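Local coordinates for protein pectinesterase (PDB 5C1E) that catalyses the hydrolysis of methyl esters in pectin, releasing methanol and de-esterified galacturonan, and may thereby take part in the soft-rotting of plant tissue, at residues D24-L29 against A36-A41; T68-V73 against E173-S178; N110-G113 against Q117-A120; D140-K145 against C154-A159; S195-I200 against A279-T284. All coordinates share one frame; numbering follows the deposited sequence.

Contact 1 of 5, residues D24-L29 against A36-A41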
# COMPACT_ATOMS: atom_id res chain seq x y z
N ASP A 24 -20.72 -8.33 -7.00
CA ASP A 24 -21.52 -9.51 -7.33
C ASP A 24 -20.66 -10.76 -7.37
O ASP A 24 -21.10 -11.81 -6.92
CB ASP A 24 -22.25 -9.32 -8.66
CG ASP A 24 -23.38 -8.31 -8.56
OD1 ASP A 24 -23.77 -7.93 -7.46
OD2 ASP A 24 -23.87 -7.92 -9.62
N ALA A 25 -19.43 -10.66 -7.90
CA ALA A 25 -18.53 -11.83 -7.93
C ALA A 25 -18.07 -12.24 -6.53
O ALA A 25 -18.02 -13.43 -6.20
CB ALA A 25 -17.32 -11.57 -8.82
N LEU A 26 -17.70 -11.26 -5.71
CA LEU A 26 -17.37 -11.51 -4.30
C LEU A 26 -18.54 -12.21 -3.58
O LEU A 26 -18.32 -13.19 -2.87
CB LEU A 26 -17.02 -10.19 -3.59
CG LEU A 26 -15.72 -9.50 -4.02
CD1 LEU A 26 -15.60 -8.13 -3.38
CD2 LEU A 26 -14.52 -10.37 -3.68
N ASP A 27 -19.76 -11.70 -3.77
CA ASP A 27 -20.97 -12.34 -3.22
C ASP A 27 -21.10 -13.78 -3.69
O ASP A 27 -21.45 -14.68 -2.91
CB ASP A 27 -22.26 -11.56 -3.60
CG ASP A 27 -22.38 -10.21 -2.88
OD1 ASP A 27 -21.65 -9.94 -1.92
OD2 ASP A 27 -23.23 -9.39 -3.29
N ALA A 28 -20.83 -14.02 -4.97
CA ALA A 28 -20.92 -15.35 -5.55
C ALA A 28 -19.97 -16.38 -4.92
O ALA A 28 -20.19 -17.57 -5.04
CB ALA A 28 -20.70 -15.31 -7.05
N LEU A 29 -18.90 -15.93 -4.27
CA LEU A 29 -18.01 -16.85 -3.56
C LEU A 29 -18.69 -17.49 -2.35
O LEU A 29 -18.37 -18.62 -2.00
CB LEU A 29 -16.75 -16.14 -3.07
CG LEU A 29 -15.87 -15.54 -4.19
CD1 LEU A 29 -14.70 -14.81 -3.56
CD2 LEU A 29 -15.38 -16.61 -5.16
N ALA A 36 -10.07 -19.48 -4.28
CA ALA A 36 -10.90 -18.92 -5.33
C ALA A 36 -10.18 -17.76 -5.99
O ALA A 36 -9.25 -17.19 -5.42
CB ALA A 36 -12.22 -18.46 -4.75
N CYS A 37 -10.62 -17.42 -7.18
CA CYS A 37 -10.09 -16.26 -7.86
C CYS A 37 -11.14 -15.61 -8.74
O CYS A 37 -12.11 -16.24 -9.17
CB CYS A 37 -8.83 -16.60 -8.65
SG CYS A 37 -9.00 -17.88 -9.89
N ILE A 38 -10.93 -14.32 -8.94
CA ILE A 38 -11.81 -13.48 -9.72
C ILE A 38 -10.92 -12.70 -10.70
O ILE A 38 -9.86 -12.17 -10.30
CB ILE A 38 -12.62 -12.50 -8.83
CG1 ILE A 38 -13.53 -13.26 -7.87
CG2 ILE A 38 -13.46 -11.56 -9.69
CD1 ILE A 38 -14.20 -12.40 -6.80
N TYR A 39 -11.34 -12.70 -11.96
CA TYR A 39 -10.73 -11.89 -13.01
C TYR A 39 -11.65 -10.73 -13.33
O TYR A 39 -12.83 -10.94 -13.65
CB TYR A 39 -10.50 -12.73 -14.26
CG TYR A 39 -10.14 -11.94 -15.52
CD1 TYR A 39 -8.86 -11.43 -15.71
CD2 TYR A 39 -11.08 -11.75 -16.53
CE1 TYR A 39 -8.54 -10.70 -16.87
CE2 TYR A 39 -10.75 -11.04 -17.69
CZ TYR A 39 -9.48 -10.53 -17.85
OH TYR A 39 -9.17 -9.81 -19.01
N VAL A 40 -11.10 -9.52 -13.28
CA VAL A 40 -11.85 -8.31 -13.58
C VAL A 40 -11.36 -7.73 -14.89
O VAL A 40 -10.16 -7.43 -15.06
CB VAL A 40 -11.73 -7.27 -12.45
CG1 VAL A 40 -12.69 -6.10 -12.66
CG2 VAL A 40 -12.00 -7.92 -11.10
N ALA A 41 -12.29 -7.60 -15.84
CA ALA A 41 -12.00 -6.99 -17.10
C ALA A 41 -12.02 -5.48 -16.96
O ALA A 41 -12.51 -4.92 -15.97
CB ALA A 41 -12.99 -7.43 -18.16
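Ala25 and Leu29 face Ala36 and Ile38, and Leu26 joins them with its CD2 end, all three carried by a helical turn whose shortest backbone bond in this segment runs from Ala28 N to Asp24 O (3.0 Å); between helix and strand themselves the touching is all by carbon atoms. Ile38 is the main strand partner. With chi1 at -63° its CG1 branch stands anti to the carbonyl carbon and sends CD1 out among three helix side chains: it meets Leu26 CD2 at 3.7 Å, Ala25 CB at 3.8 Å and, a little more loosely, Leu29 CD1 at 4.1 Å. The other branch, CG2, also touches Ala25, lying 4.0 Å from its CB, so that this alanine methyl is met by both arms of the isoleucine. Leu26 crosses Ile38 at about a right angle. Leu29 divides its two methyls, CD1 going to Ile38 and CD2 to Ala36 CB (3.7 Å). The helix runs nearly antiparallel to strand 36-40, at 165°, as the helical arm of the beta-alpha-beta unit formed with strand 11-13. Leu57, Leu49 and Ile51 extend the apolar patch around Leu26, while Cys37 points away from the helix to its disulfide with Cys10. Lacking any directional bond, the contact coheres through close methyl packing and the removal of carbon surface from water.

Contact 2 of 5, residues T68-V73 against E173-S178; sequences TYKDNV and ECDIVS
Tyr69 reaches Asp175 with its hydroxyl, and its side chain can be followed outward from the loop. At CB the chain turns with CG between the backbone N and the carbonyl carbon (chi1 64°), which directs the ring at strand 175-178. One ring face is partly covered by Lys70 CG, 3.5 Å above the plane and displaced to the rim. Farther out, CE2 comes within 3.5 Å of Asp175 OD2. At the tip, Tyr69 OH donates a very short hydrogen bond of 2.5 Å to Asp175 OD2, which lies at the ring edge in the ring plane, while the carboxylate stands almost perpendicular to the ring (86°). The same oxygen accepts from a water at 2.7 Å, and that water takes a hydrogen bond from Lys70 NZ (3.0 Å). Lysine and aspartate are thus joined through water rather than directly, and the nearby positive charge would tend to keep Asp175 ionised. Thr68 OG1 accepts from Lys70 N in an ST turn, leading into the type I turn from Tyr69 to Asn72. This loop, between strands 57-61 and 74-78, extends over the outside of the sheet, its tyrosine resting on Met155 of strand 155-158 to reach the adjoining strand 175-178.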
# COMPACT_ATOMS: atom_id res chain seq x y z
N THR A 68 3.99 -4.64 -14.33
CA THR A 68 3.92 -3.24 -13.96
C THR A 68 2.49 -2.86 -13.56
O THR A 68 1.55 -3.60 -13.84
CB THR A 68 4.40 -2.36 -15.14
OG1 THR A 68 4.37 -0.98 -14.78
CG2 THR A 68 3.52 -2.56 -16.40
N TYR A 69 2.35 -1.72 -12.88
CA TYR A 69 1.04 -1.09 -12.66
C TYR A 69 0.63 -0.15 -13.84
O TYR A 69 -0.55 0.25 -13.96
CB TYR A 69 1.05 -0.27 -11.37
CG TYR A 69 2.02 0.89 -11.39
CD1 TYR A 69 1.64 2.12 -11.93
CD2 TYR A 69 3.29 0.79 -10.83
CE1 TYR A 69 2.52 3.19 -11.95
CE2 TYR A 69 4.18 1.86 -10.85
CZ TYR A 69 3.78 3.06 -11.41
OH TYR A 69 4.65 4.14 -11.43
N LYS A 70 1.59 0.18 -14.68
CA LYS A 70 1.40 1.28 -15.64
C LYS A 70 0.34 1.05 -16.71
O LYS A 70 -0.18 2.02 -17.28
CB LYS A 70 2.73 1.68 -16.28
CG LYS A 70 3.58 2.46 -15.28
CD LYS A 70 5.00 2.72 -15.72
CE LYS A 70 5.70 3.59 -14.68
NZ LYS A 70 6.87 4.30 -15.25
N ASP A 71 0.03 -0.20 -17.00
CA ASP A 71 -0.97 -0.57 -18.02
C ASP A 71 -2.30 -1.04 -17.45
O ASP A 71 -3.14 -1.59 -18.19
CB ASP A 71 -0.40 -1.65 -18.94
CG ASP A 71 0.86 -1.20 -19.66
OD1 ASP A 71 0.98 0.00 -19.96
OD2 ASP A 71 1.75 -2.02 -19.92
N ASN A 72 -2.53 -0.82 -16.15
CA ASN A 72 -3.78 -1.29 -15.55
C ASN A 72 -4.96 -0.59 -16.24
O ASN A 72 -4.89 0.61 -16.58
CB ASN A 72 -3.83 -1.01 -14.05
CG ASN A 72 -2.83 -1.82 -13.24
OD1 ASN A 72 -2.18 -2.71 -13.74
ND2 ASN A 72 -2.75 -1.51 -11.96
N VAL A 73 -6.03 -1.34 -16.46
CA VAL A 73 -7.26 -0.82 -17.06
C VAL A 73 -8.47 -1.06 -16.17
O VAL A 73 -9.61 -0.80 -16.58
CB VAL A 73 -7.51 -1.41 -18.47
CG1 VAL A 73 -6.56 -0.77 -19.48
CG2 VAL A 73 -7.38 -2.93 -18.48
N GLU A 173 10.29 -2.39 -4.90
CA GLU A 173 10.23 -1.88 -6.27
C GLU A 173 8.92 -1.12 -6.55
O GLU A 173 8.34 -1.28 -7.62
CB GLU A 173 10.39 -3.02 -7.27
CG GLU A 173 11.75 -3.71 -7.21
CD GLU A 173 11.83 -4.98 -8.06
OE1 GLU A 173 10.91 -5.32 -8.83
OE2 GLU A 173 12.87 -5.67 -7.94
N CYS A 174 8.48 -0.31 -5.60
CA CYS A 174 7.28 0.50 -5.76
C CYS A 174 7.64 1.93 -6.10
O CYS A 174 8.72 2.44 -5.72
CB CYS A 174 6.45 0.50 -4.48
SG CYS A 174 5.72 -1.09 -4.06
N ASP A 175 6.72 2.59 -6.79
CA ASP A 175 6.80 4.03 -6.97
C ASP A 175 5.93 4.65 -5.90
O ASP A 175 4.74 4.37 -5.82
CB ASP A 175 6.35 4.45 -8.38
CG ASP A 175 7.39 4.12 -9.45
OD1 ASP A 175 8.60 4.09 -9.16
OD2 ASP A 175 6.98 3.89 -10.60
N ILE A 176 6.55 5.47 -5.05
CA ILE A 176 5.86 6.13 -3.97
C ILE A 176 5.84 7.61 -4.35
O ILE A 176 6.90 8.25 -4.44
CB ILE A 176 6.56 5.83 -2.64
CG1 ILE A 176 6.41 4.34 -2.32
CG2 ILE A 176 6.02 6.71 -1.52
CD1 ILE A 176 7.29 3.85 -1.19
N VAL A 177 4.64 8.11 -4.61
CA VAL A 177 4.43 9.36 -5.33
C VAL A 177 3.68 10.36 -4.47
O VAL A 177 2.51 10.15 -4.15
CB VAL A 177 3.64 9.11 -6.63
CG1 VAL A 177 3.50 10.40 -7.45
CG2 VAL A 177 4.31 8.01 -7.46
N SER A 178 4.33 11.46 -4.08
CA SER A 178 3.68 12.50 -3.28
C SER A 178 2.98 13.53 -4.17
O SER A 178 3.60 14.10 -5.09
CB SER A 178 4.69 13.23 -2.37
OG SER A 178 5.02 12.48 -1.21
O HOH W 1 8.48 4.33 -12.74

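Contact 3 of 5, residues N110-G113 against Q117-A120; sequences NGYG and QAVA
Asn110, Ala118 and the CB of Tyr112 form the tight side of this contact, whereas the tyrosine ring and the exposed Gly111 make up its looser, outer part. The asparagine extends its amide across the chain with CG anti to the backbone N (chi1 -172°), and ND2 donates a fairly straight hydrogen bond to Val119 O, 3.0 Å long with an N-H...O angle of 166°. The acceptor lies in the amide plane of Asn110, yet the donor stands well above the carbonyl plane of Val119, so the bond arrives over the peptide. ND2 also gives a hydrogen bond to Ile80 O, which leaves the buried amide nitrogen with two carbonyl partners. On the other side of the amide, OD1 accepts from Tyr112 N at 3.0 Å, closing an Asx turn. Held from both ends, the amide has its flip state and its rotation fixed. The methyl of Ala118 fits between the two side chains, with its CB 3.5 Å from Asn110 ND2 and 3.5 Å from Tyr112 CB. From there the tyrosine ring leads away toward Ser81, meeting the alanine methyl only obliquely. Val119, turned away from Asn110, lies about 9 Å from Asp161, the predicted active-site residue, measured between side chains. An asparagine bracing the turn at a strand end suits a parallel beta-helix, where the chain must bend from strand 107-110 into strand 121-124 of another sheet.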
# COMPACT_ATOMS: atom_id res chain seq x y z
N ASN A 110 -9.67 6.51 -3.69
CA ASN A 110 -10.71 7.29 -3.01
C ASN A 110 -10.67 8.68 -3.63
O ASN A 110 -9.63 9.32 -3.61
CB ASN A 110 -10.47 7.31 -1.49
CG ASN A 110 -11.64 7.94 -0.72
OD1 ASN A 110 -12.19 8.95 -1.13
ND2 ASN A 110 -12.03 7.33 0.39
N GLY A 111 -11.78 9.13 -4.21
CA GLY A 111 -11.82 10.41 -4.91
C GLY A 111 -12.07 11.65 -4.05
O GLY A 111 -12.28 12.72 -4.60
N TYR A 112 -12.01 11.53 -2.73
CA TYR A 112 -12.32 12.66 -1.86
C TYR A 112 -11.42 13.85 -2.12
O TYR A 112 -11.90 14.98 -2.21
CB TYR A 112 -12.28 12.29 -0.37
CG TYR A 112 -12.82 13.40 0.50
CD1 TYR A 112 -14.18 13.56 0.69
CD2 TYR A 112 -11.97 14.33 1.10
CE1 TYR A 112 -14.69 14.61 1.46
CE2 TYR A 112 -12.46 15.39 1.88
CZ TYR A 112 -13.83 15.52 2.05
OH TYR A 112 -14.34 16.55 2.82
N GLY A 113 -10.12 13.61 -2.18
CA GLY A 113 -9.17 14.69 -2.37
C GLY A 113 -8.67 15.25 -1.05
O GLY A 113 -8.86 14.64 0.00
N GLN A 117 -9.26 12.79 6.01
CA GLN A 117 -8.78 11.45 5.81
C GLN A 117 -9.76 10.71 4.90
O GLN A 117 -10.95 10.82 5.10
CB GLN A 117 -8.67 10.70 7.13
CG GLN A 117 -7.78 11.40 8.14
CD GLN A 117 -8.57 12.28 9.10
OE1 GLN A 117 -9.49 13.02 8.69
NE2 GLN A 117 -8.19 12.23 10.36
N ALA A 118 -9.24 9.99 3.92
CA ALA A 118 -10.08 9.25 2.99
C ALA A 118 -9.29 8.07 2.44
O ALA A 118 -8.44 8.24 1.57
CB ALA A 118 -10.58 10.15 1.88
N VAL A 119 -9.57 6.89 2.96
CA VAL A 119 -8.77 5.72 2.67
C VAL A 119 -9.11 5.11 1.31
O VAL A 119 -10.27 4.96 0.96
CB VAL A 119 -8.92 4.68 3.79
CG1 VAL A 119 -8.17 3.39 3.49
CG2 VAL A 119 -8.41 5.27 5.09
N ALA A 120 -8.07 4.77 0.55
CA ALA A 120 -8.25 4.03 -0.70
C ALA A 120 -8.36 2.55 -0.40
O ALA A 120 -9.38 1.94 -0.71
CB ALA A 120 -7.12 4.30 -1.67

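Contact 4 of 5, residues D140-K145 against C154-A159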
# COMPACT_ATOMS: atom_id res chain seq x y z
N ASP A 140 -4.16 9.82 4.03
CA ASP A 140 -4.40 8.44 4.49
C ASP A 140 -4.75 7.44 3.35
O ASP A 140 -5.62 6.59 3.50
CB ASP A 140 -5.52 8.42 5.53
CG ASP A 140 -5.11 8.97 6.87
OD1 ASP A 140 -4.09 9.66 6.97
OD2 ASP A 140 -5.85 8.71 7.85
N THR A 141 -4.07 7.54 2.22
CA THR A 141 -4.36 6.66 1.07
C THR A 141 -4.35 5.17 1.40
O THR A 141 -5.32 4.49 1.11
CB THR A 141 -3.37 6.89 -0.08
OG1 THR A 141 -3.35 8.29 -0.44
CG2 THR A 141 -3.75 6.03 -1.28
N LEU A 142 -3.25 4.68 1.96
CA LEU A 142 -3.06 3.26 2.18
C LEU A 142 -2.94 2.94 3.66
O LEU A 142 -1.93 3.25 4.33
CB LEU A 142 -1.84 2.76 1.40
CG LEU A 142 -1.55 1.26 1.47
CD1 LEU A 142 -2.64 0.43 0.81
CD2 LEU A 142 -0.19 1.01 0.85
N TYR A 143 -3.99 2.32 4.17
CA TYR A 143 -4.06 2.01 5.58
C TYR A 143 -3.53 0.61 5.75
O TYR A 143 -4.28 -0.34 5.58
CB TYR A 143 -5.50 2.12 6.05
CG TYR A 143 -5.74 2.09 7.55
CD1 TYR A 143 -4.69 2.09 8.48
CD2 TYR A 143 -7.03 2.10 8.04
CE1 TYR A 143 -4.95 2.09 9.86
CE2 TYR A 143 -7.30 2.10 9.40
CZ TYR A 143 -6.26 2.11 10.30
OH TYR A 143 -6.55 2.10 11.67
N VAL A 144 -2.23 0.51 6.02
CA VAL A 144 -1.62 -0.79 6.31
C VAL A 144 -1.85 -1.05 7.81
O VAL A 144 -0.97 -0.90 8.64
CB VAL A 144 -0.15 -0.85 5.86
CG1 VAL A 144 -0.08 -0.73 4.33
CG2 VAL A 144 0.73 0.22 6.50
N LYS A 145 -3.08 -1.41 8.13
CA LYS A 145 -3.57 -1.33 9.49
C LYS A 145 -2.94 -2.37 10.40
O LYS A 145 -2.49 -2.06 11.51
CB LYS A 145 -5.10 -1.47 9.51
CG LYS A 145 -5.69 -1.48 10.91
CD LYS A 145 -7.21 -1.51 10.86
CE LYS A 145 -7.78 -1.19 12.24
NZ LYS A 145 -9.24 -1.38 12.24
N CYS A 154 4.13 -1.66 -7.15
CA CYS A 154 2.92 -0.90 -7.00
C CYS A 154 3.24 0.60 -7.06
O CYS A 154 4.40 1.02 -6.97
CB CYS A 154 2.23 -1.22 -5.67
SG CYS A 154 1.57 -2.91 -5.53
N MET A 155 2.18 1.38 -7.22
CA MET A 155 2.26 2.82 -7.18
C MET A 155 1.38 3.26 -6.03
O MET A 155 0.17 2.96 -6.03
CB MET A 155 1.77 3.39 -8.51
CG MET A 155 2.12 4.85 -8.78
SD MET A 155 1.28 6.06 -7.75
CE MET A 155 -0.46 5.74 -8.10
N ILE A 156 1.97 3.93 -5.04
CA ILE A 156 1.22 4.45 -3.88
C ILE A 156 1.32 5.97 -3.89
O ILE A 156 2.43 6.52 -3.77
CB ILE A 156 1.71 3.88 -2.53
CG1 ILE A 156 1.66 2.36 -2.54
CG2 ILE A 156 0.81 4.34 -1.38
CD1 ILE A 156 2.99 1.72 -2.79
N GLU A 157 0.17 6.62 -4.01
CA GLU A 157 0.13 8.08 -4.15
C GLU A 157 -0.70 8.75 -3.07
O GLU A 157 -1.81 8.31 -2.74
CB GLU A 157 -0.43 8.48 -5.51
CG GLU A 157 -0.34 9.97 -5.79
CD GLU A 157 -0.61 10.37 -7.23
OE1 GLU A 157 -0.44 11.56 -7.54
OE2 GLU A 157 -1.00 9.52 -8.05
N GLY A 158 -0.15 9.86 -2.57
CA GLY A 158 -0.82 10.71 -1.61
C GLY A 158 0.10 11.80 -1.12
O GLY A 158 1.17 12.06 -1.70
N ALA A 159 -0.31 12.46 -0.05
CA ALA A 159 0.42 13.58 0.50
C ALA A 159 0.64 13.49 2.01
O ALA A 159 1.74 13.77 2.49
CB ALA A 159 -0.32 14.87 0.19
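Thr141 and Glu157 make the polar half of the first shell: Thr141 OG1 donates to the backbone oxygen Glu157 O over 2.8 Å. The hydroxyl approaches at a C=O...O angle of 136°, tilted 20° from the carbonyl plane. The threonine methyl crowds the same acceptor, with CG2 3.3 Å from Glu157 O, so the carbonyl is met by both branches of one side chain. Gly158 CA passes OG1 at 3.7 Å. Beside this lies the apolar half, where Leu142, its CG anti to the backbone N (chi1 -177°), places CD2 against the two branches of Ile156, 4.1 Å from CG1 and equally far from CG2. In the next shell, Leu121 packs on Leu142, while Phe135 and Ile163 press on Ile156. Backbone bonds set the frame: Thr141 pairs with Ala120, and Leu142 with Tyr162 and Phe164 of the following coil. Thr141 itself lies about 9 Å, side chain to side chain, from the predicted active-site residue Asp161. Strands 142-146 and 155-158 belong to different sheets, and their inward residues meet across the interior, as in the apolar core that fills a parallel beta-helix of the pectinesterase type.

Contact 5 of 5, residues S195-I200 against A279-T284; sequences SGWYAI and AAVDKT. With SO4 (sulfate ion), chain C.
Val281 meets Trp197 and Ala199 with one methyl each, a division set by its chi1 of -51°: CG1 stands anti to the carbonyl carbon and goes to the indole, CG2 falls between the backbone N and the carbonyl carbon and goes to the alanine. Trp197, its CG beside the backbone N (chi1 -68°), presents a ring face to the valine. CG1 of Val281 sits over the six-membered ring of Trp197, 4.1 Å from its centroid and 23° off the normal, a CH-pi contact displaced toward the rim. The nearest ring atom, Trp197 CZ3, is 3.8 Å from that methyl. CG2 of Val281 lies 4.0 Å from Ala199 CB. Strand 198-201 is part of the large parallel sheet of the beta-helix, with Tyr198 and Ile200 turned inward to strand 182-187 and Ala199 outward, so the C-terminal segment with helix 283-287 packs across the outer face of that sheet. Val286 of this helix touches Trp197, Ala199 and Val281, and Arg228 makes a cation-pi contact with the indole. Asp282 is the N-cap, its OD1 bonded to Thr285 N. Just beyond, Lys283 bends at chi3 and chi4 and brings NZ to a sulfate ion, 2.7 Å from its O4 and more weakly 3.3 Å from its O3. That anion, probably from the crystallisation liquor, is also hydrogen-bonded by Tyr150 OH and Trp170 NE1.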
# COMPACT_ATOMS: atom_id res chain seq x y z
N SER A 195 6.76 -6.76 16.88
CA SER A 195 7.93 -7.11 16.08
C SER A 195 7.87 -6.54 14.66
O SER A 195 8.70 -6.86 13.84
CB SER A 195 8.07 -8.63 16.02
OG SER A 195 6.93 -9.20 15.43
N GLY A 196 6.90 -5.68 14.39
CA GLY A 196 6.70 -5.15 13.06
C GLY A 196 7.66 -4.07 12.60
O GLY A 196 8.28 -3.37 13.40
N TRP A 197 7.80 -3.97 11.28
CA TRP A 197 8.56 -2.93 10.59
C TRP A 197 7.76 -2.48 9.38
O TRP A 197 7.01 -3.27 8.80
CB TRP A 197 9.88 -3.47 10.00
CG TRP A 197 10.95 -3.89 10.95
CD1 TRP A 197 10.93 -4.97 11.81
CD2 TRP A 197 12.24 -3.27 11.12
NE1 TRP A 197 12.11 -5.03 12.52
CE2 TRP A 197 12.93 -4.00 12.11
CE3 TRP A 197 12.86 -2.16 10.54
CZ2 TRP A 197 14.21 -3.65 12.53
CZ3 TRP A 197 14.15 -1.82 10.95
CH2 TRP A 197 14.80 -2.55 11.94
N TYR A 198 7.97 -1.23 8.97
CA TYR A 198 7.84 -0.88 7.56
C TYR A 198 9.24 -0.96 6.95
O TYR A 198 10.19 -0.33 7.46
CB TYR A 198 7.40 0.56 7.32
CG TYR A 198 5.99 0.98 7.71
CD1 TYR A 198 5.23 0.28 8.66
CD2 TYR A 198 5.46 2.15 7.17
CE1 TYR A 198 3.95 0.71 9.00
CE2 TYR A 198 4.21 2.60 7.52
CZ TYR A 198 3.45 1.89 8.42
OH TYR A 198 2.23 2.38 8.73
N ALA A 199 9.35 -1.65 5.83
CA ALA A 199 10.57 -1.64 5.04
C ALA A 199 10.24 -1.16 3.64
O ALA A 199 9.43 -1.77 2.94
CB ALA A 199 11.20 -3.03 5.00
N ILE A 200 10.87 -0.06 3.23
CA ILE A 200 10.72 0.46 1.86
C ILE A 200 12.02 0.17 1.12
O ILE A 200 13.05 0.77 1.42
CB ILE A 200 10.35 1.95 1.90
CG1 ILE A 200 8.96 2.07 2.51
CG2 ILE A 200 10.40 2.55 0.51
CD1 ILE A 200 8.64 3.42 3.07
N ALA A 279 23.27 -2.48 8.06
CA ALA A 279 22.88 -3.38 7.00
C ALA A 279 21.41 -3.19 6.72
O ALA A 279 20.66 -2.79 7.60
CB ALA A 279 23.14 -4.81 7.42
N ALA A 280 21.01 -3.50 5.49
CA ALA A 280 19.60 -3.54 5.12
C ALA A 280 18.88 -4.65 5.89
O ALA A 280 19.49 -5.64 6.25
CB ALA A 280 19.45 -3.76 3.62
N VAL A 281 17.58 -4.47 6.13
CA VAL A 281 16.77 -5.54 6.72
C VAL A 281 16.25 -6.46 5.62
O VAL A 281 16.13 -6.05 4.48
CB VAL A 281 15.61 -5.03 7.60
CG1 VAL A 281 16.14 -4.04 8.62
CG2 VAL A 281 14.49 -4.41 6.77
N ASP A 282 15.93 -7.70 5.98
CA ASP A 282 15.40 -8.65 4.99
C ASP A 282 13.95 -8.99 5.28
O ASP A 282 13.40 -8.60 6.30
CB ASP A 282 16.29 -9.91 4.87
CG ASP A 282 16.37 -10.75 6.15
OD1 ASP A 282 15.57 -10.57 7.10
OD2 ASP A 282 17.25 -11.63 6.18
N LYS A 283 13.33 -9.74 4.37
CA LYS A 283 11.92 -10.05 4.51
C LYS A 283 11.63 -11.01 5.65
O LYS A 283 10.51 -11.06 6.14
CB LYS A 283 11.36 -10.60 3.20
CG LYS A 283 11.26 -9.53 2.13
CD LYS A 283 10.50 -9.97 0.88
CE LYS A 283 11.24 -11.02 0.10
NZ LYS A 283 12.52 -10.49 -0.45
N THR A 284 12.62 -11.78 6.08
CA THR A 284 12.39 -12.65 7.22
C THR A 284 12.13 -11.79 8.47
O THR A 284 11.25 -12.09 9.27
CB THR A 284 13.53 -13.64 7.42
OG1 THR A 284 13.53 -14.56 6.32
CG2 THR A 284 13.37 -14.41 8.74
S SO4 C . 11.65 -8.13 -3.07
O1 SO4 C . 12.38 -8.26 -4.37
O2 SO4 C . 10.96 -6.81 -3.04
O3 SO4 C . 10.67 -9.23 -2.87
O4 SO4 C . 12.64 -8.23 -1.98

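In the fold
All five contacts belong to one parallel beta-helix, built from three parallel sheets whose strands follow in chain order. Contact 1 lies near the N-terminal end, about 33 Å between centres from contact 5, where the C-terminal segment covers the same large sheet. Contact 2 spans 100 residues, and the segments of contacts 3 and 4 come between its own. It joins contact 4 through neighbouring strands 155-158 and 175-178, with Val177 N 2.8 Å from Ile156 O. Contacts 3 and 4, about 10 Å apart by their centres, touch, and each has a side chain about 9 Å from that of the predicted active-site residue Asp161. Local turns and long-range ties thus bind successive coils into one rod.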